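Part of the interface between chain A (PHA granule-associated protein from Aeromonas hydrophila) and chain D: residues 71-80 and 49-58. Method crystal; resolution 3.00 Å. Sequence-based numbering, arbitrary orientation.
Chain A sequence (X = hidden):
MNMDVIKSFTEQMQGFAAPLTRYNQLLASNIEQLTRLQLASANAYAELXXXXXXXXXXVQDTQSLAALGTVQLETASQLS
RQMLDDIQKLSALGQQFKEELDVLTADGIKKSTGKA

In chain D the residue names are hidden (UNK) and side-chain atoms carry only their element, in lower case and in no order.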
# COMPACT_ATOMS: atom_id res chain seq x y z
N VAL A 71 -10.52 27.97 9.80
CA VAL A 71 -10.12 26.57 9.82
C VAL A 71 -10.89 25.79 8.76
O VAL A 71 -10.32 24.96 8.05
CB VAL A 71 -10.32 26.01 11.24
CG1 VAL A 71 -10.47 24.50 11.24
CG2 VAL A 71 -9.20 26.48 12.16
N GLN A 72 -12.19 26.09 8.58
CA GLN A 72 -12.99 25.41 7.57
C GLN A 72 -12.40 25.64 6.19
O GLN A 72 -12.13 24.70 5.43
CB GLN A 72 -14.44 25.90 7.65
CG GLN A 72 -15.40 25.31 6.62
CD GLN A 72 -16.80 25.92 6.70
OE1 GLN A 72 -17.13 26.63 7.65
NE2 GLN A 72 -17.62 25.65 5.69
N LEU A 73 -12.12 26.91 5.90
CA LEU A 73 -11.53 27.35 4.65
C LEU A 73 -10.22 26.60 4.38
O LEU A 73 -10.05 26.00 3.31
CB LEU A 73 -11.24 28.82 4.85
CG LEU A 73 -10.79 29.96 3.99
CD1 LEU A 73 -10.92 31.21 4.87
CD2 LEU A 73 -9.38 29.74 3.55
N GLU A 74 -9.30 26.61 5.35
CA GLU A 74 -8.01 25.96 5.19
C GLU A 74 -8.15 24.47 4.91
O GLU A 74 -7.53 23.93 3.99
CB GLU A 74 -7.16 26.18 6.44
CG GLU A 74 -6.33 27.47 6.44
CD GLU A 74 -4.98 27.36 5.73
OE1 GLU A 74 -4.70 26.35 5.05
OE2 GLU A 74 -4.18 28.33 5.84
N THR A 75 -8.96 23.78 5.71
CA THR A 75 -9.05 22.32 5.56
C THR A 75 -9.74 21.92 4.25
O THR A 75 -9.32 20.96 3.60
CB THR A 75 -9.69 21.72 6.84
OG1 THR A 75 -9.72 20.29 6.78
CG2 THR A 75 -11.06 22.24 7.10
N ALA A 76 -10.79 22.65 3.83
CA ALA A 76 -11.43 22.30 2.56
C ALA A 76 -10.50 22.58 1.37
O ALA A 76 -10.34 21.74 0.47
CB ALA A 76 -12.76 23.04 2.39
N SER A 77 -9.85 23.75 1.38
CA SER A 77 -8.97 24.11 0.28
C SER A 77 -7.79 23.16 0.17
O SER A 77 -7.45 22.69 -0.93
CB SER A 77 -8.46 25.54 0.48
OG SER A 77 -7.62 25.92 -0.59
N GLN A 78 -7.18 22.82 1.29
CA GLN A 78 -6.07 21.89 1.26
C GLN A 78 -6.52 20.49 0.88
O GLN A 78 -5.77 19.75 0.23
CB GLN A 78 -5.38 21.90 2.60
CG GLN A 78 -4.12 21.14 2.61
CD GLN A 78 -3.17 21.78 3.55
OE1 GLN A 78 -3.53 22.74 4.24
NE2 GLN A 78 -1.93 21.29 3.59
N LEU A 79 -7.73 20.09 1.28
CA LEU A 79 -8.26 18.81 0.84
C LEU A 79 -8.35 18.75 -0.68
O LEU A 79 -7.83 17.81 -1.30
CB LEU A 79 -9.62 18.54 1.48
CG LEU A 79 -9.73 17.19 2.19
CD1 LEU A 79 -11.07 17.06 2.90
CD2 LEU A 79 -9.54 16.03 1.21
N SER A 80 -9.01 19.73 -1.32
CA SER A 80 -9.03 19.74 -2.78
C SER A 80 -7.62 19.70 -3.36
O SER A 80 -7.33 18.91 -4.27
CB SER A 80 -9.78 20.97 -3.32
OG SER A 80 -10.22 21.83 -2.29
N UNK D 49 -11.71 12.74 9.04
CA UNK D 49 -11.47 14.10 8.60
C UNK D 49 -12.66 14.75 7.91
O UNK D 49 -13.10 15.84 8.29
N UNK D 50 -13.22 14.06 6.91
CA UNK D 50 -14.29 14.64 6.11
C UNK D 50 -15.55 14.85 6.94
O UNK D 50 -16.23 15.88 6.80
c UNK D 50 -14.65 14.54 3.54
c UNK D 50 -14.56 13.77 4.88
c UNK D 50 -15.78 15.60 3.54
c UNK D 50 -14.86 13.59 2.38
N UNK D 51 -15.88 13.91 7.82
CA UNK D 51 -17.02 14.15 8.68
C UNK D 51 -16.79 15.37 9.56
O UNK D 51 -17.71 16.17 9.75
c UNK D 51 -18.00 11.85 8.76
n UNK D 51 -18.37 10.76 9.43
c UNK D 51 -17.34 12.94 9.55
o UNK D 51 -18.23 12.01 7.55
N UNK D 52 -15.58 15.54 10.11
CA UNK D 52 -15.40 16.70 10.97
C UNK D 52 -15.47 18.00 10.17
O UNK D 52 -15.97 19.01 10.68
n UNK D 52 -11.81 16.59 13.19
o UNK D 52 -12.80 17.53 14.99
c UNK D 52 -14.09 16.59 11.74
c UNK D 52 -12.83 17.20 13.80
c UNK D 52 -14.04 17.48 12.95
N UNK D 53 -15.00 17.97 8.92
CA UNK D 53 -15.19 19.11 8.03
C UNK D 53 -16.67 19.43 7.81
O UNK D 53 -17.09 20.57 8.00
c UNK D 53 -14.62 19.96 5.61
c UNK D 53 -14.49 18.86 6.69
c UNK D 53 -13.88 19.60 4.31
c UNK D 53 -14.18 21.30 6.13
N UNK D 54 -17.47 18.44 7.41
CA UNK D 54 -18.90 18.72 7.24
C UNK D 54 -19.54 19.20 8.54
O UNK D 54 -20.45 20.03 8.52
c UNK D 54 -20.15 16.19 4.53
c UNK D 54 -19.28 17.26 5.18
o UNK D 54 -21.28 15.92 4.95
c UNK D 54 -19.63 17.51 6.66
n UNK D 54 -19.61 15.57 3.47
N UNK D 55 -19.07 18.70 9.68
CA UNK D 55 -19.62 19.16 10.96
C UNK D 55 -19.29 20.62 11.20
O UNK D 55 -20.17 21.39 11.61
c UNK D 55 -19.07 18.29 12.10
N UNK D 56 -18.04 21.02 10.95
CA UNK D 56 -17.61 22.41 11.12
C UNK D 56 -18.31 23.33 10.11
O UNK D 56 -18.52 24.52 10.37
c UNK D 56 -15.43 22.07 12.35
c UNK D 56 -16.06 22.45 11.02
c UNK D 56 -15.55 23.79 10.49
N UNK D 57 -18.69 22.79 8.94
CA UNK D 57 -19.47 23.55 7.97
C UNK D 57 -20.92 23.70 8.43
O UNK D 57 -21.58 24.69 8.07
o UNK D 57 -20.31 21.76 6.58
c UNK D 57 -19.42 22.86 6.61
N UNK D 58 -21.45 22.72 9.16
CA UNK D 58 -22.78 22.84 9.71
C UNK D 58 -22.85 23.83 10.88
O UNK D 58 -23.94 23.99 11.44
c UNK D 58 -23.74 20.48 9.10
c UNK D 58 -23.30 21.47 10.19
c UNK D 58 -23.26 18.23 10.29
c UNK D 58 -24.33 19.15 9.67
n UNK D 58 -23.70 16.83 10.62

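Position 49 of chain D has backbone atoms and nothing beyond CA, so it is Gly D49. A CB here would point toward chain A with room to spare, so the contact itself does not demand the absence of a side chain.

At position 50 there are four carbons, forked at the second, with no nitrogen or oxygen; the forked carbon lies 4.4 Å from CD1 of Leu A79. That pattern is leucine. Leu D50 leaves its backbone sideways to the partner helix, yet still makes a loose apolar contact beside the main one.

Position 51 has two carbons, the second bearing one oxygen and one nitrogen rather than two oxygens, which makes a short amide, Asn D51, and excludes aspartate. It is exposed and out of reach of chain A, a place where a polar group can stay hydrated.

One carbon more before the same amide pair makes position 52 Gln D52. It too is out of reach of this stretch, although it is buried in the assembly as a whole, so this contact does not account for the choice.

Position 53 again shows four carbons forked at the second, and its atoms meet four residues of chain A: Gln A72, Thr A75, Ala A76 and Leu A79. It is Leu D53, with chi1 t and chi2 p. One methyl, CD1, lies 3.4 Å from CG2 of Thr A75; the other, CD2, lies 4.1 Å from CB of Ala A76 and 4.0 Å from CD1 of Leu A79. A forked, wholly apolar side chain suits this hole because its two methyls can touch different walls at once.

Three carbons, the third with one oxygen and one nitrogen, stand at position 54, where CA-to-CB points away from chain A. This is Gln D54, an exposed residue whose polar amide suits a position facing away from the partner.

A single carbon at position 55 can only be alanine. Ala D55 is out of reach of the partner; its small methyl is well accepted in a helix, and nothing on this stretch calls for more.

Position 56 has one carbon carrying two more, one of them 3.7 Å from CB of Gln A72. This is the beta-branched pattern of valine, and Val D56 points toward chain A, covering the aliphatic base of that long side chain.

At position 57 one carbon is followed by one oxygen, and that carbon, CB, lies 3.4 Å from NE2 of Gln A72. It is Ser D57, whose OG donates a hydrogen bond to O of Gln D54 at 2.6 Å, turning the hydroxyl back to its own helix.

Four carbons in a row ending in nitrogen mark position 58 as Lys D58, exposed and directed away, just beyond the helix, where its charge can stay hydrated.

The contact is thus a knob-into-hole packing between helices whose N-to-C directions differ by 141°, nearer antiparallel than parallel, with axes 10.0 Å apart at closest approach. Leu D53 is the knob. No hydrogen bond crosses between the stretches; the amide of Gln A72 is satisfied elsewhere in the structure, and the 333 Å² of buried surface rests on close packing.

Chain D (49-58) GLNQLQAVSK
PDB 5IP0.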